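Long-range contacts in pseudoperoxidase (Leishmania major, PDB 5VIA), which binds heme b in a peroxidase-type fold with protein ligands on both axial positions of the iron and, as a pseudoperoxidase, probably lacks efficient peroxidase activity: residues 39-43 and 60-66; 30-36 and 65-69; 149-153 and 251-256; 183-189 and 260-266. All coordinates share one frame. Residues are numbered along the deposited sequence.

Contact 1 of 4, residues 39-43 and 60-66; sequences RTAFV and CAVVRGL. With HEM (protoporphyrin IX containing Fe), chain B.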
# COMPACT_ATOMS: atom_id res chain seq x y z
N ARG A 39 -2.37 1.50 2.56
CA ARG A 39 -2.51 0.10 2.19
C ARG A 39 -3.84 -0.13 1.46
O ARG A 39 -3.89 -0.88 0.49
CB ARG A 39 -2.43 -0.82 3.41
CG ARG A 39 -2.79 -2.26 3.02
CD ARG A 39 -2.36 -3.31 4.03
NE ARG A 39 -3.27 -3.40 5.14
CZ ARG A 39 -4.32 -4.20 5.19
NH1 ARG A 39 -4.62 -5.00 4.18
NH2 ARG A 39 -5.08 -4.20 6.27
N THR A 40 -4.89 0.52 1.94
CA THR A 40 -6.21 0.42 1.34
C THR A 40 -6.24 0.78 -0.15
O THR A 40 -7.02 0.22 -0.90
CB THR A 40 -7.20 1.27 2.12
OG1 THR A 40 -7.21 0.82 3.49
CG2 THR A 40 -8.59 1.10 1.57
N ALA A 41 -5.40 1.72 -0.58
CA ALA A 41 -5.37 2.07 -2.00
C ALA A 41 -4.90 0.87 -2.80
O ALA A 41 -5.38 0.63 -3.91
CB ALA A 41 -4.49 3.26 -2.25
N PHE A 42 -3.94 0.14 -2.24
CA PHE A 42 -3.45 -1.09 -2.87
C PHE A 42 -4.46 -2.23 -2.79
O PHE A 42 -4.69 -2.93 -3.79
CB PHE A 42 -2.09 -1.53 -2.27
CG PHE A 42 -1.67 -2.92 -2.70
CD1 PHE A 42 -1.53 -3.24 -4.05
CD2 PHE A 42 -1.41 -3.90 -1.76
CE1 PHE A 42 -1.14 -4.51 -4.45
CE2 PHE A 42 -1.03 -5.18 -2.14
CZ PHE A 42 -0.89 -5.49 -3.49
N VAL A 43 -5.07 -2.43 -1.62
CA VAL A 43 -6.13 -3.43 -1.49
C VAL A 43 -7.19 -3.24 -2.59
O VAL A 43 -7.56 -4.20 -3.28
CB VAL A 43 -6.80 -3.36 -0.09
CG1 VAL A 43 -7.88 -4.39 0.02
CG2 VAL A 43 -5.76 -3.57 1.02
N CYS A 60 -0.37 -7.77 0.88
CA CYS A 60 -1.26 -7.27 1.92
C CYS A 60 -2.62 -6.83 1.37
O CYS A 60 -3.37 -6.13 2.06
CB CYS A 60 -0.61 -6.12 2.69
SG CYS A 60 -0.27 -4.68 1.65
N ALA A 61 -2.96 -7.28 0.17
CA ALA A 61 -4.28 -7.00 -0.40
C ALA A 61 -5.35 -7.86 0.25
O ALA A 61 -6.27 -8.34 -0.43
CB ALA A 61 -4.26 -7.23 -1.93
N VAL A 62 -5.26 -8.07 1.56
CA VAL A 62 -6.29 -8.81 2.26
C VAL A 62 -7.35 -7.83 2.74
O VAL A 62 -7.07 -6.64 2.89
CB VAL A 62 -5.73 -9.66 3.44
CG1 VAL A 62 -4.67 -10.65 2.95
CG2 VAL A 62 -5.17 -8.78 4.55
N VAL A 63 -8.55 -8.32 2.98
CA VAL A 63 -9.66 -7.46 3.36
C VAL A 63 -9.66 -7.20 4.86
O VAL A 63 -10.41 -6.36 5.37
CB VAL A 63 -10.99 -8.08 2.94
CG1 VAL A 63 -11.35 -9.25 3.85
CG2 VAL A 63 -12.09 -7.06 2.98
N ARG A 64 -8.79 -7.92 5.57
CA ARG A 64 -8.78 -7.88 7.03
C ARG A 64 -8.08 -6.63 7.56
O ARG A 64 -7.22 -6.05 6.90
CB ARG A 64 -8.13 -9.14 7.61
CG ARG A 64 -8.79 -10.46 7.16
CD ARG A 64 -8.18 -11.70 7.86
NE ARG A 64 -6.74 -11.81 7.61
CZ ARG A 64 -6.19 -12.52 6.62
NH1 ARG A 64 -6.96 -13.22 5.79
NH2 ARG A 64 -4.87 -12.56 6.47
N GLY A 65 -8.46 -6.20 8.76
CA GLY A 65 -7.83 -5.07 9.41
C GLY A 65 -8.14 -3.71 8.81
O GLY A 65 -7.30 -2.81 8.87
N LEU A 66 -9.33 -3.55 8.24
CA LEU A 66 -9.66 -2.30 7.56
C LEU A 66 -10.90 -1.63 8.16
O LEU A 66 -11.42 -0.67 7.58
CB LEU A 66 -9.88 -2.54 6.07
CG LEU A 66 -8.68 -3.01 5.24
CD1 LEU A 66 -9.09 -3.19 3.79
CD2 LEU A 66 -7.54 -2.00 5.37
CHA HEM B . 1.64 -3.77 5.18
CHB HEM B . 3.29 -7.43 2.43
CHC HEM B . 2.39 -4.69 -1.48
CHD HEM B . 1.46 -0.81 1.32
C1A HEM B . 2.08 -4.99 4.75
C2A HEM B . 2.23 -6.15 5.61
C3A HEM B . 2.67 -7.16 4.86
C4A HEM B . 2.84 -6.68 3.49
CMA HEM B . 2.97 -8.59 5.36
CAA HEM B . 1.87 -6.20 7.11
CBA HEM B . 0.33 -6.28 7.11
CGA HEM B . -0.26 -6.33 8.51
O1A HEM B . 0.04 -7.30 9.25
O2A HEM B . -1.05 -5.41 8.87
C1B HEM B . 3.18 -7.04 1.11
C2B HEM B . 3.53 -7.81 -0.07
C3B HEM B . 3.27 -7.07 -1.16
C4B HEM B . 2.77 -5.78 -0.71
CMB HEM B . 4.08 -9.24 -0.04
CAB HEM B . 3.52 -7.57 -2.60
CBB HEM B . 2.80 -7.13 -3.64
C1C HEM B . 2.07 -3.41 -1.08
C2C HEM B . 1.79 -2.26 -1.95
C3C HEM B . 1.53 -1.19 -1.16
C4C HEM B . 1.64 -1.62 0.22
CMC HEM B . 1.79 -2.34 -3.51
CAC HEM B . 1.14 0.28 -1.48
CBC HEM B . 0.86 0.72 -2.71
C1D HEM B . 1.44 -1.23 2.63
C2D HEM B . 1.22 -0.37 3.77
C3D HEM B . 1.29 -1.29 4.98
C4D HEM B . 1.53 -2.61 4.44
CMD HEM B . 0.99 1.16 3.78
CAD HEM B . 1.10 -0.90 6.47
CBD HEM B . -0.42 -0.98 6.72
CGD HEM B . -0.77 -0.66 8.15
O1D HEM B . -1.95 -0.89 8.54
O2D HEM B . 0.13 -0.18 8.88
NA HEM B . 2.47 -5.35 3.47
NB HEM B . 2.73 -5.81 0.68
NC HEM B . 1.97 -2.97 0.25
ND HEM B . 1.63 -2.54 3.06
FE HEM B . 2.15 -4.21 1.88

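Contact 2 of 4, residues 30-36 and 65-69; sequences RPDLAAT and GLDDV. With HEM (protoporphyrin IX containing Fe), chain B.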
# COMPACT_ATOMS: atom_id res chain seq x y z
N ARG A 30 -5.75 9.46 15.17
CA ARG A 30 -5.45 8.05 14.92
C ARG A 30 -4.30 7.96 13.91
O ARG A 30 -4.53 7.64 12.74
CB ARG A 30 -6.69 7.33 14.34
CG ARG A 30 -7.86 7.18 15.32
CD ARG A 30 -7.58 6.10 16.36
NE ARG A 30 -7.13 4.86 15.74
CZ ARG A 30 -7.86 3.75 15.62
NH1 ARG A 30 -9.10 3.70 16.10
NH2 ARG A 30 -7.35 2.68 15.03
N PRO A 31 -3.07 8.24 14.37
CA PRO A 31 -1.89 8.29 13.49
C PRO A 31 -1.62 6.98 12.79
O PRO A 31 -0.98 6.99 11.74
CB PRO A 31 -0.74 8.59 14.46
CG PRO A 31 -1.38 9.20 15.65
CD PRO A 31 -2.73 8.55 15.77
N ASP A 32 -2.08 5.87 13.37
CA ASP A 32 -1.82 4.55 12.80
C ASP A 32 -2.62 4.30 11.54
O ASP A 32 -2.25 3.45 10.72
CB ASP A 32 -2.13 3.46 13.83
CG ASP A 32 -3.57 3.51 14.34
OD1 ASP A 32 -3.93 4.47 15.07
OD2 ASP A 32 -4.33 2.56 14.04
N LEU A 33 -3.73 5.02 11.38
CA LEU A 33 -4.64 4.80 10.25
C LEU A 33 -4.18 5.47 8.96
O LEU A 33 -4.76 5.24 7.90
CB LEU A 33 -6.05 5.26 10.62
CG LEU A 33 -6.68 4.48 11.77
CD1 LEU A 33 -8.13 4.87 11.99
CD2 LEU A 33 -6.55 2.98 11.50
N ALA A 34 -3.14 6.29 9.05
CA ALA A 34 -2.60 6.89 7.83
C ALA A 34 -1.99 5.82 6.95
O ALA A 34 -2.29 5.73 5.74
CB ALA A 34 -1.58 7.96 8.16
N ALA A 35 -1.12 5.00 7.54
CA ALA A 35 -0.53 3.94 6.73
C ALA A 35 -1.56 2.90 6.30
O ALA A 35 -1.50 2.37 5.18
CB ALA A 35 0.64 3.30 7.46
N THR A 36 -2.53 2.59 7.16
CA THR A 36 -3.56 1.63 6.77
C THR A 36 -4.40 2.18 5.59
O THR A 36 -4.81 1.42 4.70
CB THR A 36 -4.48 1.25 7.94
OG1 THR A 36 -3.69 1.07 9.13
CG2 THR A 36 -5.22 -0.04 7.61
N GLY A 65 -8.46 -6.20 8.76
CA GLY A 65 -7.83 -5.07 9.41
C GLY A 65 -8.14 -3.71 8.81
O GLY A 65 -7.30 -2.81 8.87
N LEU A 66 -9.33 -3.55 8.24
CA LEU A 66 -9.66 -2.30 7.56
C LEU A 66 -10.90 -1.63 8.16
O LEU A 66 -11.42 -0.67 7.58
CB LEU A 66 -9.88 -2.54 6.07
CG LEU A 66 -8.68 -3.01 5.24
CD1 LEU A 66 -9.09 -3.19 3.79
CD2 LEU A 66 -7.54 -2.00 5.37
N ASP A 67 -11.36 -2.13 9.31
CA ASP A 67 -12.56 -1.60 9.97
C ASP A 67 -12.41 -0.13 10.36
O ASP A 67 -13.34 0.67 10.17
CB ASP A 67 -12.93 -2.41 11.22
CG ASP A 67 -13.70 -3.69 10.90
OD1 ASP A 67 -14.14 -3.86 9.74
OD2 ASP A 67 -13.89 -4.51 11.82
N ASP A 68 -11.26 0.21 10.94
CA ASP A 68 -11.04 1.57 11.43
C ASP A 68 -10.90 2.53 10.24
O ASP A 68 -11.44 3.64 10.26
CB ASP A 68 -9.82 1.63 12.36
CG ASP A 68 -10.09 1.01 13.73
OD1 ASP A 68 -11.27 0.92 14.14
OD2 ASP A 68 -9.12 0.62 14.42
N VAL A 69 -10.21 2.09 9.19
CA VAL A 69 -10.15 2.86 7.94
C VAL A 69 -11.54 3.07 7.35
O VAL A 69 -11.85 4.17 6.91
CB VAL A 69 -9.25 2.18 6.89
CG1 VAL A 69 -9.45 2.82 5.51
CG2 VAL A 69 -7.82 2.30 7.31
CHA HEM B . 1.64 -3.77 5.18
CHB HEM B . 3.29 -7.43 2.43
CHC HEM B . 2.39 -4.69 -1.48
CHD HEM B . 1.46 -0.81 1.32
C1A HEM B . 2.08 -4.99 4.75
C2A HEM B . 2.23 -6.15 5.61
C3A HEM B . 2.67 -7.16 4.86
C4A HEM B . 2.84 -6.68 3.49
CMA HEM B . 2.97 -8.59 5.36
CAA HEM B . 1.87 -6.20 7.11
CBA HEM B . 0.33 -6.28 7.11
CGA HEM B . -0.26 -6.33 8.51
O1A HEM B . 0.04 -7.30 9.25
O2A HEM B . -1.05 -5.41 8.87
C1B HEM B . 3.18 -7.04 1.11
C2B HEM B . 3.53 -7.81 -0.07
C3B HEM B . 3.27 -7.07 -1.16
C4B HEM B . 2.77 -5.78 -0.71
CMB HEM B . 4.08 -9.24 -0.04
CAB HEM B . 3.52 -7.57 -2.60
CBB HEM B . 2.80 -7.13 -3.64
C1C HEM B . 2.07 -3.41 -1.08
C2C HEM B . 1.79 -2.26 -1.95
C3C HEM B . 1.53 -1.19 -1.16
C4C HEM B . 1.64 -1.62 0.22
CMC HEM B . 1.79 -2.34 -3.51
CAC HEM B . 1.14 0.28 -1.48
CBC HEM B . 0.86 0.72 -2.71
C1D HEM B . 1.44 -1.23 2.63
C2D HEM B . 1.22 -0.37 3.77
C3D HEM B . 1.29 -1.29 4.98
C4D HEM B . 1.53 -2.61 4.44
CMD HEM B . 0.99 1.16 3.78
CAD HEM B . 1.10 -0.90 6.47
CBD HEM B . -0.42 -0.98 6.72
CGD HEM B . -0.77 -0.66 8.15
O1D HEM B . -1.95 -0.89 8.54
O2D HEM B . 0.13 -0.18 8.88
NA HEM B . 2.47 -5.35 3.47
NB HEM B . 2.73 -5.81 0.68
NC HEM B . 1.97 -2.97 0.25
ND HEM B . 1.63 -2.54 3.06
FE HEM B . 2.15 -4.21 1.88

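Contact 3 of 4, residues 149-153 and 251-256; sequences EAECV and TWRELV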
# COMPACT_ATOMS: atom_id res chain seq x y z
N GLU A 149 8.83 -1.63 -14.45
CA GLU A 149 9.50 -2.23 -13.29
C GLU A 149 9.96 -1.16 -12.29
O GLU A 149 9.90 -1.37 -11.08
CB GLU A 149 10.65 -3.17 -13.69
CG GLU A 149 11.20 -3.90 -12.44
CD GLU A 149 12.11 -5.07 -12.74
OE1 GLU A 149 13.05 -4.91 -13.54
OE2 GLU A 149 11.89 -6.15 -12.15
N ALA A 150 10.38 -0.01 -12.79
CA ALA A 150 10.75 1.11 -11.93
C ALA A 150 9.59 1.54 -11.02
O ALA A 150 9.78 1.79 -9.83
CB ALA A 150 11.24 2.29 -12.77
N GLU A 151 8.39 1.62 -11.59
CA GLU A 151 7.21 2.01 -10.84
C GLU A 151 6.83 0.93 -9.81
O GLU A 151 6.46 1.26 -8.67
CB GLU A 151 6.03 2.31 -11.78
CG GLU A 151 6.15 3.67 -12.50
CD GLU A 151 5.25 3.79 -13.72
OE1 GLU A 151 4.82 2.76 -14.28
OE2 GLU A 151 4.99 4.94 -14.15
N CYS A 152 6.93 -0.34 -10.20
CA CYS A 152 6.61 -1.42 -9.25
C CYS A 152 7.49 -1.33 -8.02
O CYS A 152 7.00 -1.37 -6.88
CB CYS A 152 6.86 -2.79 -9.90
SG CYS A 152 5.70 -3.23 -11.21
N VAL A 153 8.79 -1.19 -8.25
CA VAL A 153 9.78 -1.14 -7.17
C VAL A 153 9.58 0.10 -6.32
O VAL A 153 9.69 0.06 -5.09
CB VAL A 153 11.20 -1.20 -7.74
CG1 VAL A 153 12.25 -0.93 -6.66
CG2 VAL A 153 11.44 -2.54 -8.43
N THR A 251 17.75 -6.70 -12.52
CA THR A 251 17.09 -5.42 -12.81
C THR A 251 16.34 -4.87 -11.60
O THR A 251 16.34 -3.66 -11.37
CB THR A 251 16.13 -5.53 -13.99
OG1 THR A 251 15.05 -6.41 -13.65
CG2 THR A 251 16.85 -6.06 -15.21
N TRP A 252 15.69 -5.75 -10.84
CA TRP A 252 14.98 -5.34 -9.62
C TRP A 252 15.96 -4.75 -8.61
O TRP A 252 15.72 -3.67 -8.04
CB TRP A 252 14.28 -6.55 -8.99
CG TRP A 252 13.38 -6.19 -7.85
CD1 TRP A 252 13.73 -6.01 -6.53
CD2 TRP A 252 11.96 -5.96 -7.91
NE1 TRP A 252 12.61 -5.69 -5.78
CE2 TRP A 252 11.52 -5.66 -6.61
CE3 TRP A 252 11.03 -6.00 -8.95
CZ2 TRP A 252 10.19 -5.39 -6.33
CZ3 TRP A 252 9.70 -5.73 -8.66
CH2 TRP A 252 9.30 -5.43 -7.38
N ARG A 253 17.05 -5.47 -8.37
CA ARG A 253 18.07 -5.02 -7.42
C ARG A 253 18.70 -3.68 -7.82
O ARG A 253 18.90 -2.82 -6.97
CB ARG A 253 19.16 -6.09 -7.25
CG ARG A 253 20.36 -5.59 -6.45
CD ARG A 253 21.43 -6.66 -6.30
NE ARG A 253 21.32 -7.33 -5.01
CZ ARG A 253 21.96 -6.95 -3.92
NH1 ARG A 253 22.76 -5.89 -3.94
NH2 ARG A 253 21.81 -7.63 -2.80
N GLU A 254 19.02 -3.51 -9.10
CA GLU A 254 19.58 -2.23 -9.54
C GLU A 254 18.63 -1.06 -9.27
O GLU A 254 19.06 0.05 -8.99
CB GLU A 254 20.02 -2.26 -11.00
CG GLU A 254 20.25 -0.87 -11.65
CD GLU A 254 21.41 -0.04 -11.05
OE1 GLU A 254 21.65 -0.05 -9.82
OE2 GLU A 254 22.09 0.66 -11.84
N LEU A 255 17.32 -1.31 -9.35
CA LEU A 255 16.35 -0.28 -9.00
C LEU A 255 16.33 -0.03 -7.49
O LEU A 255 16.21 1.12 -7.04
CB LEU A 255 14.95 -0.65 -9.52
CG LEU A 255 14.80 -0.57 -11.05
CD1 LEU A 255 13.58 -1.33 -11.57
CD2 LEU A 255 14.69 0.87 -11.45
N VAL A 256 16.46 -1.09 -6.70
CA VAL A 256 16.52 -0.95 -5.24
C VAL A 256 17.79 -0.18 -4.84
O VAL A 256 17.74 0.75 -4.04
CB VAL A 256 16.47 -2.31 -4.54
CG1 VAL A 256 16.87 -2.17 -3.06
CG2 VAL A 256 15.08 -2.89 -4.66

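Contact 4 of 4, residues 183-189 and 260-266; sequences LNNRYYQ and AADEELW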
# COMPACT_ATOMS: atom_id res chain seq x y z
N LEU A 183 7.36 8.13 5.13
CA LEU A 183 7.35 7.38 3.88
C LEU A 183 8.43 7.93 2.96
O LEU A 183 8.22 8.91 2.25
CB LEU A 183 5.97 7.42 3.21
CG LEU A 183 5.58 6.27 2.26
CD1 LEU A 183 4.14 6.40 1.78
CD2 LEU A 183 6.52 6.17 1.06
N ASN A 184 9.59 7.28 2.99
CA ASN A 184 10.69 7.66 2.10
C ASN A 184 11.43 6.43 1.59
O ASN A 184 10.92 5.31 1.69
CB ASN A 184 11.64 8.63 2.79
CG ASN A 184 12.31 8.03 4.01
OD1 ASN A 184 12.29 6.81 4.22
ND2 ASN A 184 12.91 8.89 4.84
N ASN A 185 12.63 6.63 1.06
CA ASN A 185 13.38 5.54 0.43
C ASN A 185 14.20 4.72 1.41
O ASN A 185 15.10 3.98 1.00
CB ASN A 185 14.29 6.10 -0.67
CG ASN A 185 15.34 7.05 -0.12
OD1 ASN A 185 15.14 7.67 0.92
ND2 ASN A 185 16.47 7.16 -0.82
N ARG A 186 13.91 4.83 2.70
CA ARG A 186 14.67 4.09 3.69
C ARG A 186 14.47 2.58 3.52
O ARG A 186 15.35 1.79 3.82
CB ARG A 186 14.29 4.53 5.11
CG ARG A 186 15.32 4.13 6.16
CD ARG A 186 15.08 4.80 7.52
NE ARG A 186 15.77 4.05 8.57
CZ ARG A 186 15.28 2.95 9.13
NH1 ARG A 186 14.09 2.49 8.77
NH2 ARG A 186 15.98 2.31 10.05
N TYR A 187 13.29 2.20 3.03
CA TYR A 187 12.97 0.81 2.71
C TYR A 187 14.09 0.12 1.92
O TYR A 187 14.56 -0.96 2.29
CB TYR A 187 11.65 0.78 1.92
CG TYR A 187 11.31 -0.55 1.28
CD1 TYR A 187 10.75 -1.59 2.02
CD2 TYR A 187 11.53 -0.76 -0.07
CE1 TYR A 187 10.43 -2.82 1.42
CE2 TYR A 187 11.21 -1.97 -0.68
CZ TYR A 187 10.67 -2.99 0.07
OH TYR A 187 10.37 -4.19 -0.54
N TYR A 188 14.53 0.77 0.84
CA TYR A 188 15.58 0.21 -0.00
C TYR A 188 16.91 0.09 0.73
O TYR A 188 17.64 -0.90 0.58
CB TYR A 188 15.75 1.08 -1.25
CG TYR A 188 14.42 1.35 -1.89
CD1 TYR A 188 13.74 0.34 -2.56
CD2 TYR A 188 13.82 2.60 -1.80
CE1 TYR A 188 12.51 0.57 -3.12
CE2 TYR A 188 12.59 2.85 -2.37
CZ TYR A 188 11.94 1.83 -3.02
OH TYR A 188 10.70 2.05 -3.58
N GLN A 189 17.23 1.12 1.52
CA GLN A 189 18.48 1.14 2.26
C GLN A 189 18.45 0.03 3.30
O GLN A 189 19.46 -0.64 3.53
CB GLN A 189 18.66 2.51 2.93
CG GLN A 189 18.70 3.68 1.94
CD GLN A 189 18.62 5.04 2.62
OE1 GLN A 189 18.34 5.15 3.81
NE2 GLN A 189 18.88 6.09 1.85
N ALA A 260 17.87 3.64 -3.24
CA ALA A 260 18.52 3.77 -1.94
C ALA A 260 19.46 4.97 -1.92
O ALA A 260 19.68 5.59 -0.87
CB ALA A 260 19.29 2.49 -1.60
N ALA A 261 20.02 5.28 -3.09
CA ALA A 261 21.00 6.34 -3.22
C ALA A 261 20.41 7.64 -3.78
O ALA A 261 20.98 8.72 -3.58
CB ALA A 261 22.15 5.89 -4.11
N ASP A 262 19.28 7.52 -4.49
CA ASP A 262 18.73 8.64 -5.26
C ASP A 262 17.27 8.88 -4.89
O ASP A 262 16.35 8.41 -5.57
CB ASP A 262 18.86 8.36 -6.77
CG ASP A 262 18.61 9.59 -7.63
OD1 ASP A 262 17.95 10.54 -7.14
OD2 ASP A 262 19.06 9.62 -8.80
N GLU A 263 17.05 9.62 -3.80
CA GLU A 263 15.70 9.86 -3.29
C GLU A 263 14.86 10.65 -4.28
O GLU A 263 13.65 10.43 -4.39
CB GLU A 263 15.76 10.59 -1.95
CG GLU A 263 14.39 10.70 -1.29
CD GLU A 263 14.48 11.17 0.15
OE1 GLU A 263 15.49 11.82 0.51
OE2 GLU A 263 13.53 10.87 0.91
N GLU A 264 15.49 11.57 -5.00
CA GLU A 264 14.76 12.39 -5.97
C GLU A 264 14.15 11.53 -7.08
O GLU A 264 12.98 11.70 -7.45
CB GLU A 264 15.68 13.47 -6.56
CG GLU A 264 15.00 14.32 -7.62
CD GLU A 264 15.95 15.34 -8.25
OE1 GLU A 264 17.12 15.43 -7.81
OE2 GLU A 264 15.52 16.04 -9.18
N LEU A 265 14.95 10.61 -7.61
CA LEU A 265 14.45 9.71 -8.66
C LEU A 265 13.34 8.85 -8.10
O LEU A 265 12.30 8.67 -8.74
CB LEU A 265 15.57 8.82 -9.20
CG LEU A 265 15.10 7.74 -10.17
CD1 LEU A 265 14.47 8.35 -11.42
CD2 LEU A 265 16.25 6.84 -10.55
N TRP A 266 13.54 8.32 -6.89
CA TRP A 266 12.51 7.50 -6.27
C TRP A 266 11.18 8.25 -6.13
O TRP A 266 10.13 7.70 -6.44
CB TRP A 266 12.94 6.93 -4.91
CG TRP A 266 11.73 6.39 -4.18
CD1 TRP A 266 11.09 5.20 -4.42
CD2 TRP A 266 10.98 7.05 -3.15
NE1 TRP A 266 10.00 5.08 -3.58
CE2 TRP A 266 9.92 6.20 -2.79
CE3 TRP A 266 11.12 8.27 -2.49
CZ2 TRP A 266 8.99 6.53 -1.81
CZ3 TRP A 266 10.21 8.60 -1.50
CH2 TRP A 266 9.16 7.74 -1.17
O HOH W 1 12.59 11.84 4.01

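Contact 1 of 4, residues 39-43 and 60-66
This contact builds the side of the heme pocket where C60 coordinates the iron, its SG lying 2.5 Å from FE of HEM; H159 is the other axial ligand. The loop 60-66 lies along helix 33-49, and R39 holds it there. R39 NH1 donates to C60 O (2.7 Å) and to V62 O (3.2 Å), while R39 NH2 donates to R64 O (2.9 Å). A long side chain with several N-H groups suits this place, because an irregular loop has carbonyls to satisfy. L66 lies over one face of the guanidinium, its CD2 3.4 Å from R39 NH2. G65, with a positive phi that favours glycine, lets the loop turn just before L66. Nearer the heme, F42 turns a ring face to the porphyrin methyl, CD1 to HEM CMC 3.5 Å, and its ring edge to the sulfur ligand, CD2 to C60 SG 3.7 Å, an edge-on sulfur-aromatic contact (SG to ring centroid 4.9 Å). A61, with only a methyl, lets its CA come within 4.2 Å of V43 CA. The spacing of R39, F42 and V43 resembles the distal Arg-x-x-aromatic-His pattern of heme peroxidases, with valine at the histidine position. Valine lacks the imidazole that serves as acid-base group in true peroxidases, R39 is engaged with loop carbonyls, and the sulfur of C60 occupies an axial position of the iron, all consistent with a site ill-suited to activating peroxide.

Contact 2 of 4, residues 30-36 and 65-69
D68, T36 and V69 bury most surface where the start of helix 67-79 meets the start of helix 33-49. D68 reaches across with OD2 to R30 NH2 at 2.8 Å, a salt bridge. The same arginine is held by D32, with R30 NE to D32 OD1 at 3.3 Å and R30 NH2 to D32 OD2 at 3.2 Å, so one cation serves two acids. The type I turn from R30 to L33, closed by L33 N to R30 O (3.1 Å), brings R30 and D32 together. Beneath the charges, L33 CD2 packs on D68 CB at 3.6 Å. T36 is two-sided, as a threonine can be. The methyl T36 CG2 meets V69 CG2 at 3.5 Å and L66 CD2 at 3.8 Å, while the hydroxyl T36 OG1 donates to O1D of a HEM propionate at 2.7 Å. V69, branched and compact, packs also on S37 and T40, further along helix 33-49. Charge lies at the more exposed end and apolar groups toward the interior. Because T36 joins both the apolar seam and the propionate, it ties the pairing of these helix starts to the anchoring of the cofactor, which S169, H165 and E163 also hydrogen-bond.

Contact 3 of 4, residues 149-153 and 251-256
Two helices of the mainly helical peroxidase fold cross here: 149-155, a few residues ahead of the axial ligand H159, and 250-261. Their segment axes approach to 9.8 Å at a crossing angle of -59°, so the packing is a short patch of interlocking side chains. The main bump is V153. Its branched CB spreads two methyls: V153 CG2 sits over the face of W252, 3.4 Å from the centroid of the six-membered ring and nearly on its normal, a CH-pi contact, while V153 CG1 fills the hollow between L255 CB (3.9 Å) and V256 CG2 (4.0 Å). L255 is the answering bump. L255 CD1 enters the notch between E149 CG (3.6 Å) and A150 N (3.7 Å), and L255 CD2 lies 4.0 Å from A150 CB; alanine suits the spot because a larger side chain would fill the notch. The flat indole of W252 gives a broad wall, reaching C152 CB with CZ3 at 4.3 Å. E149 borders the patch: its aliphatic part touches leucine and its OE2 meets the indole edge, 3.3 Å from W252 CE3. At the exposed margin T251, which also bonds N249, donates from OG1 to E149 OE1 at 2.5 Å.

Contact 4 of 4, residues 183-189 and 260-266
This is a mixed aromatic and polar junction at the break between helices 250-261 and 263-279 of the peroxidase fold, where the start of helix 186-194 and the residues leading into it pack against the bend. The broad indole of W266 makes the platform. N184 and N185 lay backbone over one of its faces, N184 CA being 3.6 Å from W266 CH2, and Y188 turns its ring edge to the same indole in an offset edge-to-face pair with centroids 5.2 Å apart and planes at 63°. L183 CD2 meets W266 CH2 at 3.8 Å. The polar ends of the two rings are tied to the chain before H159: Y188 OH bonds V153 O, and W266 NE1 bonds A154 O. A260 is small enough for Y188 CB to come within 3.8 Å of its CB. Asparagine and aspartate shape the turns: N184 OD1 accepts from R186 N at 3.0 Å, an Asx turn, and D262 OD1 caps the following helix by accepting from L265 N at 3.0 Å. N185 ND2 bonds Y259 O. Near the end of helix 250-261, Q189 NE2 donates to A260 O at 2.9 Å.

How the contacts relate
The four contacts form two pairs. Contacts 1 and 2, with centres about 10 Å apart, share helix 33-49 and residues G65 and L66, and both touch the heme. Contacts 3 and 4, with centres about 12 Å apart, share helix 250-261; V153 O and Y188 OH join them by a probable hydrogen bond. The pairs lie 23 to 28 Å apart, centre to centre. Along the chain the first pair closes before the second opens, and in the second the segments alternate: 149-153, 183-189, 251-256, 260-266. The first pair lines the heme at its cysteine ligand and one propionate; the second joins helices 149-155 and 186-194, before and after H159 in the chain, to helices 250-261 and 263-279.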